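Local coordinates for protein lactate dehydrogenase (Eimeria maxima, PDB 6CT6) that probably interconverts pyruvate and lactate with the help of NADH, and is held here with that cofactor and the substrate mimic oxamate, at residues 18-23 with 82-87; 109-114 with 127-132. All coordinates share one frame; numbering follows the deposited sequence.

How the contacts relate
Both contacts lie in the NAD-binding Rossmann domain, and both meet the cofactor. Contact 1 (18-23 with 82-87) mainly holds the diphosphate but also touches the adenosine and the nicotinamide ring; contact 2 (109-114 with 127-132) meets the adenine and the nicotinamide ribose. Their centres are 10 Å apart. Strands 80-83 and 126-129 are neighbours in the sheet, with Ile83 N 2.9 Å from Ile128 O, and past the strand ends Thr131 OG1 sits 2.7 Å from Ala85 O, a probable hydrogen bond tying the two loops together. Contact 2 reaches the substrate site directly, through Asn132, which also hydrogen-bonds oxamate; in contact 1 the Ile20 side chain lies near oxamate without belonging to its pocket.

Contact 1: residues 18-23 with 82-87; sequences GMIGGT and IITAGI. With NAI (1,4-dihydronicotinamide adenine dinucleotide), chain D.
Ile20 and Thr84 meet at the dinucleotide-binding turn of the Rossmann fold, where the glycine-rich loop (Gly18 and Gly21 fit the GxGxxG pattern) runs into helix 19-31. From CB outward, the Ile20 side chain serves both the protein and the cofactor. Ile20 CB lies 3.6 Å from NAI O2N, an oxygen of the phosphate nearer the nicotinamide. With CG1 anti to the carbonyl carbon (chi1 -64°), the CG2 branch of Ile20 faces the loop and touches Thr84 CG2 at 3.8 Å, methyl on methyl. Ile20 CG1 heads the other way, past O2N, and the extended chain brings Ile20 CD1 to 3.6 Å from NAI C6N of the nicotinamide ring.

The backbone does the polar work. The first amides of the helix hold one phosphate each: Met19 N gives to NAI O2A, and Ile20 N to NAI O2N at 3.1 Å, nearly straight at 169°. The helix N-terminus probably helps balance the diphosphate charge. Gly18 lets the cofactor come close, its CA lying 3.4 Å from NAI O5B. Between helix and loop sits a water that accepts from Gly21 N, hydrogen-bonds Thr84 OG1 at 2.8 Å and donates to NAI O2N at 2.6 Å.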
loop_
_atom_site.group_PDB
_atom_site.type_symbol
_atom_site.label_atom_id
_atom_site.label_comp_id
_atom_site.label_asym_id
_atom_site.label_seq_id
_atom_site.Cartn_x
_atom_site.Cartn_y
_atom_site.Cartn_z
ATOM N N GLY B 18 -7.455 -8.702 2.654
ATOM C CA GLY B 18 -6.181 -8.892 3.315
ATOM C C GLY B 18 -5.086 -8.022 2.732
ATOM O O GLY B 18 -5.323 -6.863 2.370
ATOM N N MET B 19 -3.882 -8.583 2.620
ATOM C CA MET B 19 -2.720 -7.787 2.235
ATOM C C MET B 19 -2.852 -7.258 0.810
ATOM O O MET B 19 -2.613 -6.074 0.554
ATOM C CB MET B 19 -1.450 -8.624 2.387
ATOM C CG MET B 19 -1.226 -9.139 3.801
ATOM S SD MET B 19 -1.178 -7.820 5.029
ATOM C CE MET B 19 0.361 -7.018 4.590
ATOM N N ILE B 20 -3.229 -8.119 -0.134
ATOM C CA ILE B 20 -3.319 -7.685 -1.526
ATOM C C ILE B 20 -4.573 -6.848 -1.748
ATOM O O ILE B 20 -4.533 -5.833 -2.449
ATOM C CB ILE B 20 -3.264 -8.900 -2.471
ATOM C CG1 ILE B 20 -1.908 -9.604 -2.342
ATOM C CG2 ILE B 20 -3.489 -8.465 -3.920
ATOM C CD1 ILE B 20 -1.796 -10.916 -3.102
ATOM N N GLY B 21 -5.700 -7.252 -1.158
ATOM C CA GLY B 21 -6.917 -6.466 -1.289
ATOM C C GLY B 21 -6.743 -5.038 -0.807
ATOM O O GLY B 21 -7.169 -4.090 -1.471
ATOM N N GLY B 22 -6.101 -4.864 0.349
ATOM C CA GLY B 22 -5.869 -3.523 0.863
ATOM C C GLY B 22 -4.969 -2.711 -0.048
ATOM O O GLY B 22 -5.218 -1.531 -0.300
ATOM N N THR B 23 -3.900 -3.336 -0.543
ATOM C CA THR B 23 -3.019 -2.683 -1.504
ATOM C C THR B 23 -3.796 -2.177 -2.712
ATOM O O THR B 23 -3.577 -1.051 -3.176
ATOM C CB THR B 23 -1.921 -3.660 -1.939
ATOM O OG1 THR B 23 -1.079 -3.963 -0.821
ATOM C CG2 THR B 23 -1.074 -3.085 -3.073
ATOM N N ILE B 82 -12.138 -8.332 -8.213
ATOM C CA ILE B 82 -10.791 -8.878 -8.060
ATOM C C ILE B 82 -10.778 -9.733 -6.798
ATOM O O ILE B 82 -11.068 -9.238 -5.702
ATOM C CB ILE B 82 -9.718 -7.778 -7.995
ATOM C CG1 ILE B 82 -9.918 -6.755 -9.123
ATOM C CG2 ILE B 82 -8.338 -8.404 -8.116
ATOM C CD1 ILE B 82 -8.946 -5.577 -9.085
ATOM N N ILE B 83 -10.425 -11.011 -6.949
ATOM C CA ILE B 83 -10.596 -12.020 -5.905
ATOM C C ILE B 83 -9.243 -12.339 -5.285
ATOM O O ILE B 83 -8.326 -12.800 -5.977
ATOM C CB ILE B 83 -11.241 -13.302 -6.453
ATOM C CG1 ILE B 83 -12.625 -13.017 -7.030
ATOM C CG2 ILE B 83 -11.351 -14.365 -5.353
ATOM C CD1 ILE B 83 -13.137 -14.116 -7.948
ATOM N N THR B 84 -9.129 -12.122 -3.976
ATOM C CA THR B 84 -8.010 -12.629 -3.193
ATOM C C THR B 84 -8.482 -13.485 -2.021
ATOM O O THR B 84 -7.687 -13.789 -1.125
ATOM C CB THR B 84 -7.143 -11.470 -2.688
ATOM O OG1 THR B 84 -7.926 -10.587 -1.879
ATOM C CG2 THR B 84 -6.527 -10.695 -3.852
ATOM N N ALA B 85 -9.755 -13.878 -2.010
ATOM C CA ALA B 85 -10.316 -14.636 -0.900
ATOM C C ALA B 85 -9.620 -15.982 -0.737
ATOM O O ALA B 85 -9.229 -16.624 -1.716
ATOM C CB ALA B 85 -11.813 -14.853 -1.123
ATOM N N GLY B 86 -9.479 -16.412 0.508
ATOM C CA GLY B 86 -8.928 -17.719 0.801
ATOM C C GLY B 86 -8.378 -17.794 2.204
ATOM O O GLY B 86 -8.111 -16.785 2.861
ATOM N N ILE B 87 -8.227 -19.029 2.677
ATOM C CA ILE B 87 -7.417 -19.304 3.859
ATOM C C ILE B 87 -5.971 -19.432 3.403
ATOM O O ILE B 87 -5.665 -20.220 2.500
ATOM C CB ILE B 87 -7.885 -20.586 4.566
ATOM C CG1 ILE B 87 -9.399 -20.570 4.822
ATOM C CG2 ILE B 87 -7.123 -20.781 5.875
ATOM C CD1 ILE B 87 -9.871 -19.491 5.778
HETATM P PA NAI D . -4.533 -12.645 3.046
HETATM O O1A NAI D . -4.709 -13.817 3.986
HETATM O O2A NAI D . -3.836 -11.396 3.533
HETATM O O5B NAI D . -5.997 -12.227 2.529
HETATM C C5B NAI D . -6.970 -13.218 2.210
HETATM C C4B NAI D . -8.313 -12.727 2.721
HETATM O O4B NAI D . -9.396 -13.484 2.175
HETATM C C3B NAI D . -8.425 -12.844 4.239
HETATM O O3B NAI D . -8.603 -11.543 4.803
HETATM C C2B NAI D . -9.640 -13.721 4.474
HETATM O O2B NAI D . -10.402 -13.323 5.615
HETATM C C1B NAI D . -10.402 -13.503 3.181
HETATM N N9A NAI D . -11.454 -14.502 2.888
HETATM C C8A NAI D . -11.531 -15.801 3.242
HETATM N N7A NAI D . -12.682 -16.347 2.761
HETATM C C5A NAI D . -13.350 -15.383 2.100
HETATM C C6A NAI D . -14.616 -15.257 1.352
HETATM N N6A NAI D . -15.446 -16.311 1.204
HETATM N N1A NAI D . -14.922 -14.052 0.818
HETATM C C2A NAI D . -14.112 -12.983 0.947
HETATM N N3A NAI D . -12.951 -13.030 1.614
HETATM C C4A NAI D . -12.531 -14.174 2.194
HETATM O O3 NAI D . -3.802 -13.179 1.707
HETATM P PN NAI D . -3.119 -12.248 0.574
HETATM O O1N NAI D . -1.686 -11.982 0.968
HETATM O O2N NAI D . -4.044 -11.095 0.261
HETATM O O5D NAI D . -3.103 -13.266 -0.674
HETATM C C5D NAI D . -4.339 -13.717 -1.216
HETATM C C4D NAI D . -4.138 -14.798 -2.269
HETATM O O4D NAI D . -3.350 -14.315 -3.365
HETATM C C3D NAI D . -3.403 -16.000 -1.696
HETATM O O3D NAI D . -4.042 -17.193 -2.158
HETATM C C2D NAI D . -2.009 -15.883 -2.269
HETATM O O2D NAI D . -1.333 -17.136 -2.370
HETATM C C1D NAI D . -2.324 -15.277 -3.626
HETATM N N1N NAI D . -1.199 -14.679 -4.356
HETATM C C2N NAI D . -1.255 -14.809 -5.682
HETATM C C3N NAI D . -0.290 -14.296 -6.520
HETATM C C7N NAI D . -0.463 -14.518 -7.994
HETATM O O7N NAI D . -1.545 -14.901 -8.411
HETATM N N7N NAI D . 0.559 -14.313 -8.815
HETATM C C4N NAI D . 0.893 -13.543 -5.974
HETATM C C5N NAI D . 0.849 -13.464 -4.516
HETATM C C6N NAI D . -0.190 -14.021 -3.770
HETATM O O HOH W 1 -6.300 -9.780 0.209
#

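Contact 2: residues 109-114 with 127-132; sequences KIMREV and IINITN. With NAI (1,4-dihydronicotinamide adenine dinucleotide), chain D.
Met111 reaches from helix 104-121 toward the end of strand 126-129, and its last two atoms make the contact. Its chain bends at chi2 (-60°) and again at chi3 (94°), and this double turn sets the sulfur nearest Asn129 and the methyl nearest Thr131. Met111 SD passes obliquely across the Asn129 side chain, 3.6 Å from Asn129 OD1. The methyl goes on to Thr131, and these two side chains meet tip to tip, Met111 CE being 3.8 Å from Thr131 OG1 and about as near CB.

Asn129 and Thr131 are also joined to each other. The Asn129 carboxamide turns its nitrogen away from the sulfur, and Asn129 ND2 donates to Thr131 O at 3.0 Å. The bond is bent, 139° at the hydrogen, but it arrives in the carbonyl plane on a lone pair. It favours the rotation that leaves OD1 on the Met111 side and links the strand's last residue to the backbone two residues on. Thr131 OG1 has its own partner in Ala85 O, so the methionine methyl packs beside a hydroxyl already engaged.

The cofactor runs past both segments. Ile110 CG2 lies 3.6 Å from the adenine amino nitrogen NAI N6A, while Asn132 N donates to O3D of the nicotinamide ribose and Asn132 ND2 to NAI O2D at 3.2 Å. Asn132 ND2 also bonds oxamate.

Strand 126-129 runs between strands 80-83 and 152-155 in the parallel part of the sheet. Met111 packs beside it, against Ile83 of strand 80-83 and Met137 and Val141 of helix 134-145.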
loop_
_atom_site.group_PDB
_atom_site.type_symbol
_atom_site.label_atom_id
_atom_site.label_comp_id
_atom_site.label_asym_id
_atom_site.label_seq_id
_atom_site.Cartn_x
_atom_site.Cartn_y
_atom_site.Cartn_z
ATOM N N LYS B 109 -13.426 -24.534 -2.308
ATOM C CA LYS B 109 -14.804 -24.334 -1.867
ATOM C C LYS B 109 -15.117 -22.854 -1.692
ATOM O O LYS B 109 -16.240 -22.417 -1.963
ATOM C CB LYS B 109 -15.065 -25.099 -0.567
ATOM C CG LYS B 109 -14.998 -26.610 -0.727
ATOM C CD LYS B 109 -15.753 -27.335 0.379
ATOM C CE LYS B 109 -15.632 -28.843 0.222
ATOM N NZ LYS B 109 -16.164 -29.335 -1.080
ATOM N N ILE B 110 -14.138 -22.065 -1.242
ATOM C CA ILE B 110 -14.336 -20.621 -1.147
ATOM C C ILE B 110 -14.548 -20.026 -2.532
ATOM O O ILE B 110 -15.428 -19.181 -2.734
ATOM C CB ILE B 110 -13.144 -19.968 -0.419
ATOM C CG1 ILE B 110 -13.139 -20.387 1.052
ATOM C CG2 ILE B 110 -13.196 -18.444 -0.542
ATOM C CD1 ILE B 110 -11.875 -20.012 1.804
ATOM N N MET B 111 -13.749 -20.461 -3.511
ATOM C CA MET B 111 -13.910 -19.965 -4.875
ATOM C C MET B 111 -15.314 -20.220 -5.404
ATOM O O MET B 111 -15.828 -19.427 -6.200
ATOM C CB MET B 111 -12.881 -20.621 -5.797
ATOM C CG MET B 111 -11.439 -20.214 -5.535
ATOM S SD MET B 111 -11.116 -18.444 -5.719
ATOM C CE MET B 111 -11.321 -17.859 -4.037
ATOM N N ARG B 112 -15.951 -21.313 -4.976
ATOM C CA ARG B 112 -17.271 -21.647 -5.494
ATOM C C ARG B 112 -18.372 -20.845 -4.811
ATOM O O ARG B 112 -19.379 -20.524 -5.452
ATOM C CB ARG B 112 -17.506 -23.152 -5.358
ATOM C CG ARG B 112 -16.647 -23.956 -6.333
ATOM C CD ARG B 112 -16.675 -25.450 -6.071
ATOM N NE ARG B 112 -15.868 -26.175 -7.054
ATOM C CZ ARG B 112 -15.354 -27.388 -6.864
ATOM N NH1 ARG B 112 -15.546 -28.027 -5.716
ATOM N NH2 ARG B 112 -14.637 -27.961 -7.821
ATOM N N GLU B 113 -18.203 -20.499 -3.531
ATOM C CA GLU B 113 -19.102 -19.532 -2.907
ATOM C C GLU B 113 -18.985 -18.171 -3.590
ATOM O O GLU B 113 -19.993 -17.514 -3.870
ATOM C CB GLU B 113 -18.795 -19.404 -1.412
ATOM C CG GLU B 113 -18.819 -20.713 -0.620
ATOM C CD GLU B 113 -20.199 -21.342 -0.547
ATOM O OE1 GLU B 113 -21.202 -20.602 -0.621
ATOM O OE2 GLU B 113 -20.277 -22.580 -0.409
ATOM N N VAL B 114 -17.753 -17.729 -3.860
ATOM C CA VAL B 114 -17.546 -16.439 -4.521
ATOM C C VAL B 114 -18.180 -16.449 -5.907
ATOM O O VAL B 114 -18.903 -15.519 -6.287
ATOM C CB VAL B 114 -16.043 -16.101 -4.585
ATOM C CG1 VAL B 114 -15.780 -14.906 -5.504
ATOM C CG2 VAL B 114 -15.510 -15.808 -3.194
ATOM N N ILE B 127 -13.944 -10.229 -14.236
ATOM C CA ILE B 127 -13.459 -10.904 -13.034
ATOM C C ILE B 127 -11.978 -11.225 -13.187
ATOM O O ILE B 127 -11.566 -11.838 -14.179
ATOM C CB ILE B 127 -14.263 -12.185 -12.744
ATOM C CG1 ILE B 127 -15.739 -11.840 -12.543
ATOM C CG2 ILE B 127 -13.741 -12.893 -11.499
ATOM C CD1 ILE B 127 -16.615 -12.369 -13.637
ATOM N N ILE B 128 -11.188 -10.822 -12.195
ATOM C CA ILE B 128 -9.764 -11.134 -12.115
ATOM C C ILE B 128 -9.540 -11.929 -10.833
ATOM O O ILE B 128 -9.816 -11.428 -9.736
ATOM C CB ILE B 128 -8.895 -9.865 -12.106
ATOM C CG1 ILE B 128 -9.142 -9.006 -13.351
ATOM C CG2 ILE B 128 -7.415 -10.239 -11.987
ATOM C CD1 ILE B 128 -8.637 -7.573 -13.201
ATOM N N ASN B 129 -9.019 -13.146 -10.958
ATOM C CA ASN B 129 -8.677 -13.938 -9.784
ATOM C C ASN B 129 -7.185 -13.861 -9.501
ATOM O O ASN B 129 -6.367 -13.788 -10.423
ATOM C CB ASN B 129 -9.075 -15.406 -9.938
ATOM C CG ASN B 129 -8.771 -16.211 -8.689
ATOM O OD1 ASN B 129 -9.377 -15.990 -7.641
ATOM N ND2 ASN B 129 -7.814 -17.131 -8.784
ATOM N N ILE B 130 -6.841 -13.893 -8.216
ATOM C CA ILE B 130 -5.452 -13.897 -7.779
ATOM C C ILE B 130 -5.193 -15.126 -6.911
ATOM O O ILE B 130 -4.074 -15.647 -6.883
ATOM C CB ILE B 130 -5.109 -12.595 -7.027
ATOM C CG1 ILE B 130 -5.320 -11.379 -7.939
ATOM C CG2 ILE B 130 -3.667 -12.624 -6.533
ATOM C CD1 ILE B 130 -5.227 -10.040 -7.222
ATOM N N THR B 131 -6.225 -15.615 -6.218
ATOM C CA THR B 131 -6.048 -16.689 -5.241
ATOM C C THR B 131 -5.369 -17.910 -5.861
ATOM O O THR B 131 -5.753 -18.372 -6.941
ATOM C CB THR B 131 -7.406 -17.086 -4.655
ATOM O OG1 THR B 131 -8.001 -15.956 -4.009
ATOM C CG2 THR B 131 -7.261 -18.225 -3.646
ATOM N N ASN B 132 -4.367 -18.440 -5.159
ATOM C CA ASN B 132 -3.611 -19.618 -5.607
ATOM C C ASN B 132 -4.255 -20.945 -5.186
ATOM O O ASN B 132 -5.021 -20.979 -4.220
ATOM C CB ASN B 132 -2.186 -19.571 -5.051
ATOM C CG ASN B 132 -1.248 -18.748 -5.907
ATOM O OD1 ASN B 132 -1.325 -18.771 -7.135
ATOM N ND2 ASN B 132 -0.349 -18.016 -5.257
HETATM P PA NAI D . -4.533 -12.645 3.046
HETATM O O1A NAI D . -4.709 -13.817 3.986
HETATM O O2A NAI D . -3.836 -11.396 3.533
HETATM O O5B NAI D . -5.997 -12.227 2.529
HETATM C C5B NAI D . -6.970 -13.218 2.210
HETATM C C4B NAI D . -8.313 -12.727 2.721
HETATM O O4B NAI D . -9.396 -13.484 2.175
HETATM C C3B NAI D . -8.425 -12.844 4.239
HETATM O O3B NAI D . -8.603 -11.543 4.803
HETATM C C2B NAI D . -9.640 -13.721 4.474
HETATM O O2B NAI D . -10.402 -13.323 5.615
HETATM C C1B NAI D . -10.402 -13.503 3.181
HETATM N N9A NAI D . -11.454 -14.502 2.888
HETATM C C8A NAI D . -11.531 -15.801 3.242
HETATM N N7A NAI D . -12.682 -16.347 2.761
HETATM C C5A NAI D . -13.350 -15.383 2.100
HETATM C C6A NAI D . -14.616 -15.257 1.352
HETATM N N6A NAI D . -15.446 -16.311 1.204
HETATM N N1A NAI D . -14.922 -14.052 0.818
HETATM C C2A NAI D . -14.112 -12.983 0.947
HETATM N N3A NAI D . -12.951 -13.030 1.614
HETATM C C4A NAI D . -12.531 -14.174 2.194
HETATM O O3 NAI D . -3.802 -13.179 1.707
HETATM P PN NAI D . -3.119 -12.248 0.574
HETATM O O1N NAI D . -1.686 -11.982 0.968
HETATM O O2N NAI D . -4.044 -11.095 0.261
HETATM O O5D NAI D . -3.103 -13.266 -0.674
HETATM C C5D NAI D . -4.339 -13.717 -1.216
HETATM C C4D NAI D . -4.138 -14.798 -2.269
HETATM O O4D NAI D . -3.350 -14.315 -3.365
HETATM C C3D NAI D . -3.403 -16.000 -1.696
HETATM O O3D NAI D . -4.042 -17.193 -2.158
HETATM C C2D NAI D . -2.009 -15.883 -2.269
HETATM O O2D NAI D . -1.333 -17.136 -2.370
HETATM C C1D NAI D . -2.324 -15.277 -3.626
HETATM N N1N NAI D . -1.199 -14.679 -4.356
HETATM C C2N NAI D . -1.255 -14.809 -5.682
HETATM C C3N NAI D . -0.290 -14.296 -6.520
HETATM C C7N NAI D . -0.463 -14.518 -7.994
HETATM O O7N NAI D . -1.545 -14.901 -8.411
HETATM N N7N NAI D . 0.559 -14.313 -8.815
HETATM C C4N NAI D . 0.893 -13.543 -5.974
HETATM C C5N NAI D . 0.849 -13.464 -4.516
HETATM C C6N NAI D . -0.190 -14.021 -3.770
#